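Local coordinates for protein hypothetical sensory transduction histidine kinase (Methanosarcina mazei, PDB 3LI9) that probably acts as a membrane-bound histidine kinase that phosphorylates itself with ATP in response to signals, this chain being its extracellular Cache (PDC-fold) sensor domain, at residues L13-S18 / I250-P255; N27-Q32 / F261-V266; Y175-A180 / T205-I210; K213-S216 / E222-N225; E239-D242 / K247-I250. All blocks are in the same frame, centred on the assembly; numbering follows the deposited sequence.

Interaction 1 of 5, residues L13-S18 / I250-P255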
# COMPACT_ATOMS: atom_id res chain seq x y z
N LEU A 13 12.17 -21.39 23.24
CA LEU A 13 13.07 -20.28 23.00
C LEU A 13 13.13 -20.21 21.53
O LEU A 13 13.44 -19.17 20.91
CB LEU A 13 14.48 -20.55 23.55
CG LEU A 13 14.58 -20.10 25.01
CD1 LEU A 13 16.00 -20.33 25.54
CD2 LEU A 13 14.12 -18.62 25.24
N ALA A 14 12.78 -21.35 20.97
CA ALA A 14 12.76 -21.52 19.57
C ALA A 14 11.57 -20.70 18.97
O ALA A 14 11.74 -19.92 17.99
CB ALA A 14 12.62 -22.97 19.30
N TYR A 15 10.40 -20.88 19.57
CA TYR A 15 9.21 -20.15 19.16
C TYR A 15 9.50 -18.63 19.35
O TYR A 15 9.19 -17.81 18.48
CB TYR A 15 8.00 -20.52 19.99
CG TYR A 15 7.26 -21.79 19.55
CD1 TYR A 15 7.69 -23.05 19.99
CD2 TYR A 15 6.12 -21.72 18.75
CE1 TYR A 15 7.02 -24.21 19.60
CE2 TYR A 15 5.42 -22.85 18.39
CZ TYR A 15 5.89 -24.10 18.80
OH TYR A 15 5.26 -25.28 18.44
N GLU A 16 10.07 -18.29 20.50
CA GLU A 16 10.21 -16.88 20.87
C GLU A 16 11.18 -16.16 19.96
O GLU A 16 10.96 -15.00 19.61
CB GLU A 16 10.65 -16.77 22.34
CG GLU A 16 9.45 -16.79 23.27
CD GLU A 16 9.85 -16.97 24.74
OE1 GLU A 16 11.06 -17.17 25.01
OE2 GLU A 16 8.93 -16.88 25.60
N LYS A 17 12.23 -16.83 19.54
CA LYS A 17 13.11 -16.19 18.63
C LYS A 17 12.41 -15.92 17.31
O LYS A 17 12.75 -14.94 16.62
CB LYS A 17 14.36 -17.02 18.40
CG LYS A 17 15.14 -16.67 17.14
CD LYS A 17 16.12 -17.82 16.86
CE LYS A 17 16.54 -17.90 15.42
NZ LYS A 17 17.73 -17.02 15.12
N SER A 18 11.51 -16.84 16.91
CA SER A 18 10.90 -16.73 15.58
C SER A 18 9.87 -15.59 15.62
O SER A 18 9.73 -14.86 14.60
CB SER A 18 10.27 -18.09 15.08
OG SER A 18 11.32 -18.97 14.79
N ILE A 250 5.01 -24.17 11.14
CA ILE A 250 4.37 -23.17 11.94
C ILE A 250 4.44 -21.89 11.12
O ILE A 250 5.51 -21.61 10.58
CB ILE A 250 5.18 -22.94 13.21
CG1 ILE A 250 5.27 -24.27 14.00
CG2 ILE A 250 4.44 -21.96 14.14
CD1 ILE A 250 6.43 -24.26 14.89
N MSE A 251 3.34 -21.16 11.05
CA MSE A 251 3.34 -19.87 10.34
C MSE A 251 3.26 -18.83 11.47
O MSE A 251 2.22 -18.76 12.19
CB MSE A 251 2.17 -19.90 9.38
CG MSE A 251 1.48 -18.64 9.10
SE MSE A 251 0.13 -18.93 7.71
CE MSE A 251 1.02 -20.24 6.78
N PHE A 252 4.30 -17.99 11.56
CA PHE A 252 4.34 -16.89 12.49
C PHE A 252 3.97 -15.61 11.74
O PHE A 252 4.53 -15.37 10.64
CB PHE A 252 5.70 -16.68 13.06
CG PHE A 252 6.23 -17.86 13.85
CD1 PHE A 252 6.08 -17.86 15.23
CD2 PHE A 252 6.93 -18.86 13.19
CE1 PHE A 252 6.63 -18.97 15.98
CE2 PHE A 252 7.50 -19.93 13.91
CZ PHE A 252 7.32 -19.99 15.28
N TYR A 253 2.97 -14.89 12.23
CA TYR A 253 2.57 -13.69 11.47
C TYR A 253 2.59 -12.51 12.44
O TYR A 253 2.13 -12.61 13.61
CB TYR A 253 1.22 -13.82 10.81
CG TYR A 253 0.12 -14.39 11.71
CD1 TYR A 253 -0.70 -13.56 12.45
CD2 TYR A 253 0.02 -15.79 11.88
CE1 TYR A 253 -1.70 -14.12 13.30
CE2 TYR A 253 -0.94 -16.34 12.74
CZ TYR A 253 -1.78 -15.55 13.41
OH TYR A 253 -2.70 -16.18 14.27
N GLU A 254 3.10 -11.36 11.97
CA GLU A 254 3.18 -10.17 12.86
C GLU A 254 2.77 -8.97 12.04
O GLU A 254 3.13 -8.83 10.87
CB GLU A 254 4.60 -9.97 13.41
CG GLU A 254 4.99 -11.00 14.48
CD GLU A 254 4.20 -10.81 15.75
OE1 GLU A 254 3.59 -9.77 15.99
OE2 GLU A 254 4.19 -11.78 16.52
N PRO A 255 1.93 -8.09 12.62
CA PRO A 255 1.36 -7.00 11.86
C PRO A 255 2.34 -5.91 11.50
O PRO A 255 3.24 -5.57 12.28
CB PRO A 255 0.28 -6.44 12.80
CG PRO A 255 0.71 -6.84 14.16
CD PRO A 255 1.37 -8.19 14.00
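In this Cache (PDC) sensor fold a long N-terminal helix lies on a four-stranded antiparallel sheet, and Y15 and S18 of the helix meet I250 and F252 of a sheet strand here. S18 sets its CB over one face of the F252 ring. That CB stands 3.6 Å from the F252 ring centroid, 18° off the normal, which makes a CH-pi contact. The opposite face of the same ring carries CG2 of I250, so F252 is packed between the helix and its own strand. With CG anti to the carbonyl carbon (chi1 -62°), the F252 ring is carried from the sheet to S18 and Y15 on the helix. Y15 crosses F252 at about a right angle, with Y15 CD2 3.9 Å from F252 CE1. Farther along the tyrosine, Y15 CE2 is 3.9 Å from I250 CD1, and the same methyl also lies near Y15 OH. The hydroxyl finds its polar partner in E239 OE2. The axes of 13-18 and 250-255 pass 10.2 Å apart at 40°. M272 of helix 269-272 touches Y15, I250 and F252. The H237 ring, on strand 236-241, meets those of Y15 and F252. I19, also on the long helix, adds to the cover on F252.

Interaction 2 of 5, residues N27-Q32 / F261-V266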
# COMPACT_ATOMS: atom_id res chain seq x y z
N ASN A 27 8.41 -4.72 11.34
CA ASN A 27 8.79 -3.32 11.55
C ASN A 27 9.79 -2.75 10.58
O ASN A 27 9.72 -1.56 10.27
CB ASN A 27 9.18 -3.08 13.03
CG ASN A 27 7.97 -3.30 13.95
OD1 ASN A 27 7.96 -4.22 14.82
ND2 ASN A 27 6.95 -2.54 13.74
N GLN A 28 10.70 -3.58 10.03
CA GLN A 28 11.51 -3.11 8.91
C GLN A 28 10.69 -2.68 7.72
O GLN A 28 10.95 -1.60 7.11
CB GLN A 28 12.46 -4.28 8.51
CG GLN A 28 13.56 -4.43 9.59
CD GLN A 28 14.51 -5.55 9.26
OE1 GLN A 28 14.94 -5.66 8.11
NE2 GLN A 28 14.87 -6.38 10.25
N PHE A 29 9.65 -3.48 7.40
CA PHE A 29 8.83 -3.13 6.25
C PHE A 29 7.99 -1.95 6.60
O PHE A 29 7.70 -1.11 5.72
CB PHE A 29 7.95 -4.32 5.82
CG PHE A 29 8.68 -5.30 4.95
CD1 PHE A 29 8.86 -5.06 3.57
CD2 PHE A 29 9.25 -6.42 5.48
CE1 PHE A 29 9.56 -5.96 2.76
CE2 PHE A 29 9.90 -7.35 4.68
CZ PHE A 29 10.07 -7.13 3.33
N ASP A 30 7.59 -1.82 7.86
CA ASP A 30 6.73 -0.71 8.24
C ASP A 30 7.44 0.65 8.10
O ASP A 30 6.79 1.68 7.85
CB ASP A 30 6.32 -0.83 9.69
CG ASP A 30 5.30 0.27 10.09
OD1 ASP A 30 4.28 0.40 9.40
OD2 ASP A 30 5.53 1.01 11.06
N ALA A 31 8.74 0.67 8.31
CA ALA A 31 9.46 1.98 8.35
C ALA A 31 9.28 2.77 7.05
O ALA A 31 8.98 3.95 7.10
CB ALA A 31 10.96 1.78 8.65
N GLN A 32 9.43 2.13 5.88
CA GLN A 32 9.35 2.87 4.64
C GLN A 32 7.91 3.17 4.37
O GLN A 32 7.60 4.18 3.76
CB GLN A 32 9.91 2.09 3.46
CG GLN A 32 9.89 2.85 2.11
CD GLN A 32 10.64 4.21 2.12
OE1 GLN A 32 11.81 4.29 2.49
NE2 GLN A 32 9.95 5.28 1.77
N PHE A 261 -0.92 -4.65 7.38
CA PHE A 261 -0.44 -5.74 6.55
C PHE A 261 0.21 -6.75 7.50
O PHE A 261 0.16 -6.56 8.72
CB PHE A 261 0.61 -5.20 5.56
CG PHE A 261 -0.02 -4.46 4.36
CD1 PHE A 261 -1.31 -3.92 4.48
CD2 PHE A 261 0.71 -4.19 3.23
CE1 PHE A 261 -1.95 -3.19 3.39
CE2 PHE A 261 0.12 -3.43 2.13
CZ PHE A 261 -1.20 -2.96 2.21
N SER A 262 0.79 -7.86 7.01
CA SER A 262 1.38 -8.78 7.92
C SER A 262 2.65 -9.38 7.34
O SER A 262 2.61 -9.71 6.12
CB SER A 262 0.37 -9.93 8.32
OG SER A 262 0.92 -10.72 9.39
N PHE A 263 3.68 -9.60 8.16
CA PHE A 263 4.85 -10.31 7.71
C PHE A 263 4.74 -11.74 8.28
O PHE A 263 4.47 -11.91 9.47
CB PHE A 263 6.16 -9.62 8.25
CG PHE A 263 7.41 -10.38 7.85
CD1 PHE A 263 8.03 -10.11 6.64
CD2 PHE A 263 7.90 -11.39 8.68
CE1 PHE A 263 9.20 -10.84 6.27
CE2 PHE A 263 9.09 -12.12 8.31
CZ PHE A 263 9.70 -11.81 7.12
N VAL A 264 4.94 -12.74 7.41
CA VAL A 264 4.73 -14.15 7.80
C VAL A 264 6.01 -14.93 7.62
O VAL A 264 6.68 -14.90 6.56
CB VAL A 264 3.59 -14.79 6.96
CG1 VAL A 264 3.29 -16.21 7.47
CG2 VAL A 264 2.35 -13.96 7.01
N LEU A 265 6.42 -15.64 8.66
CA LEU A 265 7.55 -16.54 8.55
C LEU A 265 7.00 -17.97 8.62
O LEU A 265 6.15 -18.27 9.51
CB LEU A 265 8.48 -16.42 9.78
CG LEU A 265 9.64 -15.50 9.88
CD1 LEU A 265 10.35 -15.77 11.25
CD2 LEU A 265 10.58 -15.59 8.69
N VAL A 266 7.47 -18.82 7.72
CA VAL A 266 6.95 -20.20 7.68
C VAL A 266 8.15 -21.11 8.03
O VAL A 266 9.18 -21.06 7.38
CB VAL A 266 6.41 -20.57 6.29
CG1 VAL A 266 6.00 -22.05 6.22
CG2 VAL A 266 5.20 -19.69 5.90
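F29 brings the rim of its ring against the rim of F263, with neither ring over the face of the other. Its CE2 does most of the touching. F29 CE2 lies 3.9 Å from F263 CD1, and also 3.9 Å from F263 CE1. The neighbouring F29 CD2 is 4.1 Å from F263 CD1. The two planes are inclined by only 26°, but the centroids are 6.0 Å apart. The rings therefore meet side to side and do not stack. Each ring is delivered by a different torsion. F29 has CG beside its backbone N (chi1 -83°), whereas F263 has CG anti to its own backbone N (chi1 177°). Both side chains set out toward the opposing segment. F29 CA and F263 CA are 8.3 Å apart, and the rings fill the space between them. The shared surface is small and wholly apolar, and both residues are buried. It is plain core packing between helix 13-48 and strand 261-268. Other side chains extend this packing. The Y25 ring meets F263, and A26 of the same helix touches it as well. F29 also packs on M193 of strand 190-194 and on V176 and V179 of helix 174-180. F263 is held in the sheet by backbone hydrogen bonds with E254 of strand 248-256.

Interaction 3 of 5, residues Y175-A180 / T205-I210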
# COMPACT_ATOMS: atom_id res chain seq x y z
N TYR A 175 9.59 -4.48 -4.82
CA TYR A 175 10.71 -4.58 -3.89
C TYR A 175 10.37 -5.52 -2.73
O TYR A 175 11.26 -6.16 -2.15
CB TYR A 175 11.12 -3.18 -3.36
CG TYR A 175 10.24 -2.73 -2.25
CD1 TYR A 175 10.59 -2.99 -0.87
CD2 TYR A 175 9.06 -2.03 -2.51
CE1 TYR A 175 9.74 -2.59 0.17
CE2 TYR A 175 8.24 -1.58 -1.48
CZ TYR A 175 8.59 -1.86 -0.15
OH TYR A 175 7.75 -1.47 0.84
N VAL A 176 9.09 -5.59 -2.41
CA VAL A 176 8.69 -6.51 -1.33
C VAL A 176 9.06 -7.95 -1.65
O VAL A 176 9.60 -8.67 -0.77
CB VAL A 176 7.24 -6.34 -1.01
CG1 VAL A 176 6.77 -7.39 0.07
CG2 VAL A 176 6.98 -4.92 -0.54
N ASP A 177 8.76 -8.38 -2.87
CA ASP A 177 9.12 -9.72 -3.28
C ASP A 177 10.62 -9.85 -3.32
O ASP A 177 11.15 -10.84 -2.88
CB ASP A 177 8.54 -10.07 -4.66
CG ASP A 177 8.68 -11.57 -4.98
OD1 ASP A 177 8.37 -12.42 -4.14
OD2 ASP A 177 9.19 -11.93 -6.07
N ASP A 178 11.32 -8.87 -3.90
CA ASP A 178 12.80 -8.96 -3.90
C ASP A 178 13.43 -9.24 -2.53
O ASP A 178 14.32 -10.09 -2.40
CB ASP A 178 13.46 -7.73 -4.54
CG ASP A 178 13.01 -7.53 -5.99
OD1 ASP A 178 12.50 -8.49 -6.62
OD2 ASP A 178 13.14 -6.40 -6.50
N VAL A 179 12.97 -8.53 -1.51
CA VAL A 179 13.50 -8.60 -0.20
C VAL A 179 12.94 -9.84 0.55
O VAL A 179 13.73 -10.65 1.06
CB VAL A 179 13.14 -7.34 0.64
CG1 VAL A 179 13.66 -7.57 2.10
CG2 VAL A 179 13.84 -6.06 0.05
N ALA A 180 11.62 -10.00 0.61
CA ALA A 180 11.00 -11.10 1.45
C ALA A 180 11.36 -12.50 0.90
O ALA A 180 11.62 -13.43 1.67
CB ALA A 180 9.46 -10.93 1.49
N THR A 205 8.35 -18.85 -4.49
CA THR A 205 8.18 -19.67 -5.74
C THR A 205 6.92 -19.46 -6.56
O THR A 205 6.92 -19.62 -7.81
CB THR A 205 8.31 -21.20 -5.44
OG1 THR A 205 7.45 -21.55 -4.37
CG2 THR A 205 9.73 -21.50 -4.97
N GLN A 206 5.83 -19.10 -5.90
CA GLN A 206 4.57 -18.99 -6.61
C GLN A 206 4.36 -17.51 -7.02
O GLN A 206 3.56 -16.78 -6.41
CB GLN A 206 3.42 -19.46 -5.73
CG GLN A 206 3.53 -20.94 -5.31
CD GLN A 206 3.11 -21.89 -6.42
OE1 GLN A 206 2.67 -21.48 -7.48
NE2 GLN A 206 3.16 -23.15 -6.15
N LYS A 207 5.07 -17.06 -8.05
CA LYS A 207 4.89 -15.65 -8.44
C LYS A 207 3.52 -15.32 -8.89
O LYS A 207 3.06 -14.17 -8.75
CB LYS A 207 5.94 -15.24 -9.47
CG LYS A 207 7.37 -15.57 -9.08
CD LYS A 207 7.79 -14.89 -7.69
CE LYS A 207 9.27 -15.15 -7.39
NZ LYS A 207 9.56 -14.62 -6.02
N ASN A 208 2.81 -16.30 -9.47
CA ASN A 208 1.43 -16.12 -9.87
C ASN A 208 0.43 -15.87 -8.74
O ASN A 208 -0.71 -15.43 -8.97
CB ASN A 208 0.94 -17.42 -10.62
CG ASN A 208 1.04 -18.66 -9.76
OD1 ASN A 208 2.04 -18.92 -9.13
ND2 ASN A 208 -0.03 -19.44 -9.74
N TRP A 209 0.86 -16.13 -7.50
CA TRP A 209 0.02 -15.83 -6.35
C TRP A 209 0.05 -14.33 -5.96
O TRP A 209 -0.90 -13.82 -5.32
CB TRP A 209 0.49 -16.64 -5.14
CG TRP A 209 0.15 -18.08 -5.22
CD1 TRP A 209 -0.47 -18.74 -6.26
CD2 TRP A 209 0.40 -19.06 -4.21
NE1 TRP A 209 -0.59 -20.10 -5.95
CE2 TRP A 209 -0.09 -20.30 -4.69
CE3 TRP A 209 0.97 -19.00 -2.94
CZ2 TRP A 209 0.00 -21.48 -3.93
CZ3 TRP A 209 1.07 -20.19 -2.19
CH2 TRP A 209 0.57 -21.39 -2.71
N ILE A 210 1.15 -13.68 -6.32
CA ILE A 210 1.34 -12.22 -5.91
C ILE A 210 0.21 -11.36 -6.47
O ILE A 210 -0.05 -11.29 -7.70
CB ILE A 210 2.71 -11.71 -6.28
CG1 ILE A 210 3.84 -12.55 -5.63
CG2 ILE A 210 2.85 -10.17 -6.01
CD1 ILE A 210 5.23 -12.21 -6.11
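D177 and K207 meet obliquely, with the lysine amine drawn up to the carboxylate. D177 OD2 accepts from K207 NZ at 2.7 Å through its syn lone pair, on the side of the other oxygen. A second, weak bond runs from K207 NZ to D177 OD1 at 3.1 Å. Together they form a salt bridge in which one amine faces both oxygens. The K207 chain bends at chi2 (-58°) and then runs straight, which carries NZ to the acid. I210 meets D177 at about a right angle, and its CD1 rests 3.7 Å from D177 CG. An apolar methyl thus packs beside the charged group. D177 OD1 also accepts from the backbone N of H203 and bonds with S181 OG, while K207 NZ has a further acceptor in H203 O. These bonds probably leave the carboxylate little freedom to turn. An alanine in place of this aspartate would probably leave the K207 amine without its anionic mate and the H203 amide N without this acceptor. The contact ties helix 174-180 to the 3-10 turn 207-209, which follows an inverse gamma turn centred on Q206. It is a surface salt bridge joining a helix to a long connecting loop of the Cache fold.

Interaction 4 of 5, residues K213-S216 / E222-N225; sequences KSLS and EIKN
K224 and I223, near the start of helix 221-231, close over L215 and S216, which lie in an ST turn begun by S214. The K224 side chain makes the polar half of the contact. From CB, its CG lies beside the backbone N and comes to 4.2 Å from S216 O. The chain then runs extended through CD and CE. A bend at chi4 (-61°) turns the amine toward the loop. There K224 NZ gives a weak hydrogen bond to S216 O, 3.2 Å away. Its stronger partner is the carbonyl oxygen of F218, so one amine draws together two carbonyls of the connection that leads into the helix. I223 makes the apolar half. I223 CG2 touches the backbone and the side chain of L215 together: it is 3.5 Å from L215 O and 3.8 Å from L215 CD2. The two side chains cross at about a right angle, and both are buried. L215 goes on to pack against A227 and I230 of the same helix, while I223 reaches I240 of strand 236-241. The backbones run close, with the CA atoms of S216 and K224 5.1 Å apart. S214 OG also bonds with T197 O, which ties the turn to an earlier part of the chain. In the turn itself, S214 OG accepts from S216 N at 3.0 Å, with 162° at the hydrogen.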
# COMPACT_ATOMS: atom_id res chain seq x y z
N LYS A 213 -3.84 -14.28 -5.03
CA LYS A 213 -4.43 -15.24 -4.12
C LYS A 213 -4.37 -14.65 -2.71
O LYS A 213 -3.45 -13.89 -2.43
CB LYS A 213 -3.60 -16.51 -4.13
CG LYS A 213 -4.20 -17.60 -3.17
CD LYS A 213 -3.62 -18.99 -3.49
CE LYS A 213 -3.75 -19.34 -4.99
NZ LYS A 213 -5.05 -20.01 -5.26
N SER A 214 -5.32 -14.99 -1.86
CA SER A 214 -5.27 -14.62 -0.47
C SER A 214 -5.18 -15.85 0.45
O SER A 214 -5.56 -16.98 0.07
CB SER A 214 -6.61 -13.92 -0.12
OG SER A 214 -6.64 -13.69 1.28
N LEU A 215 -4.61 -15.66 1.63
CA LEU A 215 -4.62 -16.70 2.66
C LEU A 215 -6.03 -17.21 2.85
O LEU A 215 -6.22 -18.40 3.13
CB LEU A 215 -4.10 -16.16 4.01
CG LEU A 215 -2.62 -15.87 3.97
CD1 LEU A 215 -2.16 -15.23 5.31
CD2 LEU A 215 -1.81 -17.07 3.74
N SER A 216 -7.02 -16.34 2.74
CA SER A 216 -8.37 -16.82 3.06
C SER A 216 -8.85 -17.82 2.00
O SER A 216 -9.88 -18.45 2.19
CB SER A 216 -9.37 -15.64 3.25
OG SER A 216 -9.49 -14.93 2.06
N GLU A 222 -6.41 -23.69 9.89
CA GLU A 222 -5.46 -22.83 10.55
C GLU A 222 -5.08 -21.58 9.72
O GLU A 222 -4.78 -20.55 10.30
CB GLU A 222 -4.20 -23.62 10.87
CG GLU A 222 -4.46 -24.67 11.96
CD GLU A 222 -5.18 -25.93 11.41
OE1 GLU A 222 -5.46 -26.05 10.17
OE2 GLU A 222 -5.45 -26.83 12.23
N ILE A 223 -5.00 -21.72 8.40
CA ILE A 223 -4.62 -20.57 7.55
C ILE A 223 -5.74 -19.58 7.46
O ILE A 223 -5.51 -18.36 7.53
CB ILE A 223 -4.18 -21.06 6.11
CG1 ILE A 223 -2.94 -21.89 6.19
CG2 ILE A 223 -3.84 -19.87 5.27
CD1 ILE A 223 -2.45 -22.44 4.82
N LYS A 224 -6.99 -20.06 7.37
CA LYS A 224 -8.14 -19.18 7.54
C LYS A 224 -8.16 -18.40 8.89
O LYS A 224 -8.58 -17.22 8.94
CB LYS A 224 -9.45 -19.99 7.38
CG LYS A 224 -9.70 -20.34 5.93
CD LYS A 224 -11.05 -21.14 5.82
CE LYS A 224 -11.00 -22.06 4.67
NZ LYS A 224 -10.82 -21.18 3.48
N ASN A 225 -7.79 -19.07 9.97
CA ASN A 225 -7.67 -18.43 11.33
C ASN A 225 -6.57 -17.34 11.37
O ASN A 225 -6.80 -16.23 11.90
CB ASN A 225 -7.45 -19.44 12.43
CG ASN A 225 -8.68 -20.34 12.61
OD1 ASN A 225 -9.80 -19.95 12.22
ND2 ASN A 225 -8.48 -21.49 13.18

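Interaction 5 of 5, residues E239-D242 / K247-I250; sequences EIKD and KTVI
E239, I240 and K241 pair with I250, V249 and T248 in an antiparallel beta hairpin at the edge of the four-stranded sheet. The tight part is the backbone. I240 and V249 form a hydrogen-bonded pair: I240 N donates to V249 O at 2.9 Å, and V249 N returns a bond to I240 O at 3.1 Å. The first runs nearly straight at the carbonyl, but in the second the donor is tilted 21° from the carbonyl plane. T248 CA adds a CA-H...O contact to I240 O at 3.3 Å. The non-hydrogen-bonded pairs E239-I250 and K241-T248 put their side chains on one face. T248 sits there between two neighbours. Its chi1 of -64° turns OG1 to K241 CB, 3.6 Å away, and CG2 to E239 OE1, 3.9 Å away. A glycine here would probably open a gap beside K241 CB and E239 OE1, where OG1 and CG2 of T248 now pack. E239 lies alongside I250, and its carboxylate has partners outside the hairpin: Y15 OH on OE2 and K269 NZ, a salt bridge, on OE1. On the other face I240 and V249 touch more lightly, and I240 packs on E222 and I223 of helix 221-231. The loose part is the exposed side chains of K241 and K247, and the K241 chain extends away from the partner strand. D242 OD1 accepts from the turn amides of I244 and T245. The backbone stays tight even here: D242 N donates to K247 O at 2.7 Å, with 172° at the hydrogen.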
# COMPACT_ATOMS: atom_id res chain seq x y z
N GLU A 239 -0.14 -23.73 13.83
CA GLU A 239 0.63 -24.92 13.49
C GLU A 239 -0.19 -25.77 12.54
O GLU A 239 -1.36 -25.96 12.78
CB GLU A 239 0.86 -25.76 14.73
CG GLU A 239 1.53 -24.91 15.78
CD GLU A 239 2.43 -25.69 16.71
OE1 GLU A 239 2.58 -26.92 16.51
OE2 GLU A 239 3.00 -25.06 17.64
N ILE A 240 0.42 -26.20 11.46
CA ILE A 240 -0.35 -26.84 10.37
C ILE A 240 0.26 -28.18 10.03
O ILE A 240 1.40 -28.25 9.66
CB ILE A 240 -0.31 -26.00 9.11
CG1 ILE A 240 -0.66 -24.52 9.44
CG2 ILE A 240 -1.23 -26.57 8.02
CD1 ILE A 240 -0.59 -23.58 8.22
N LYS A 241 -0.47 -29.28 10.18
CA LYS A 241 0.23 -30.55 9.93
C LYS A 241 -0.17 -31.01 8.52
O LYS A 241 -1.34 -31.02 8.19
CB LYS A 241 -0.17 -31.57 10.97
CG LYS A 241 0.32 -32.98 10.65
CD LYS A 241 -0.26 -33.96 11.62
CE LYS A 241 0.37 -35.34 11.54
NZ LYS A 241 -0.39 -36.26 12.50
N ASP A 242 0.80 -31.35 7.70
CA ASP A 242 0.50 -31.67 6.33
C ASP A 242 0.12 -33.14 6.34
O ASP A 242 0.94 -33.96 6.75
CB ASP A 242 1.75 -31.45 5.46
CG ASP A 242 1.50 -31.71 3.96
OD1 ASP A 242 1.10 -32.85 3.57
OD2 ASP A 242 1.66 -30.76 3.15
N LYS A 247 4.47 -33.78 8.23
CA LYS A 247 5.24 -32.68 8.88
C LYS A 247 4.38 -31.47 9.28
O LYS A 247 3.33 -31.20 8.65
CB LYS A 247 6.36 -32.25 7.95
CG LYS A 247 7.29 -33.39 7.67
CD LYS A 247 8.32 -33.07 6.63
CE LYS A 247 7.75 -32.21 5.51
NZ LYS A 247 8.63 -32.24 4.29
N THR A 248 4.81 -30.79 10.35
CA THR A 248 4.08 -29.64 10.87
C THR A 248 4.97 -28.45 10.48
O THR A 248 6.21 -28.55 10.48
CB THR A 248 3.81 -29.76 12.41
OG1 THR A 248 2.95 -30.90 12.67
CG2 THR A 248 3.08 -28.52 12.98
N VAL A 249 4.32 -27.40 9.99
CA VAL A 249 5.04 -26.12 9.75
C VAL A 249 4.30 -25.17 10.64
O VAL A 249 3.10 -25.32 10.90
CB VAL A 249 5.01 -25.53 8.25
CG1 VAL A 249 5.92 -26.37 7.29
CG2 VAL A 249 3.62 -25.44 7.72
N ILE A 250 5.01 -24.17 11.14
CA ILE A 250 4.37 -23.17 11.94
C ILE A 250 4.44 -21.89 11.12
O ILE A 250 5.51 -21.61 10.58
CB ILE A 250 5.18 -22.94 13.21
CG1 ILE A 250 5.27 -24.27 14.00
CG2 ILE A 250 4.44 -21.96 14.14
CD1 ILE A 250 6.43 -24.26 14.89

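Overall arrangement
All five contacts belong to the Cache domain. Interactions 1 and 2 both pack helix 13-48 on the four-stranded sheet, on neighbouring strands 248-256 and 261-268, with centres 13 Å apart. Their segments alternate along the chain. Interaction 5 forms the hairpin 236-241/248-256 of that sheet and shares I250 with interaction 1. Along the chain interactions 3, 4 and 5 follow in series. Interactions 3 and 4 are nested in the loops closed by interactions 1 and 2, and interaction 5 in that of interaction 2. Interaction 4 touches interaction 5 through helix 221-231, and interaction 3 touches interaction 2 through F29. Interaction 1 thus holds the start of the modelled chain against strands near its end.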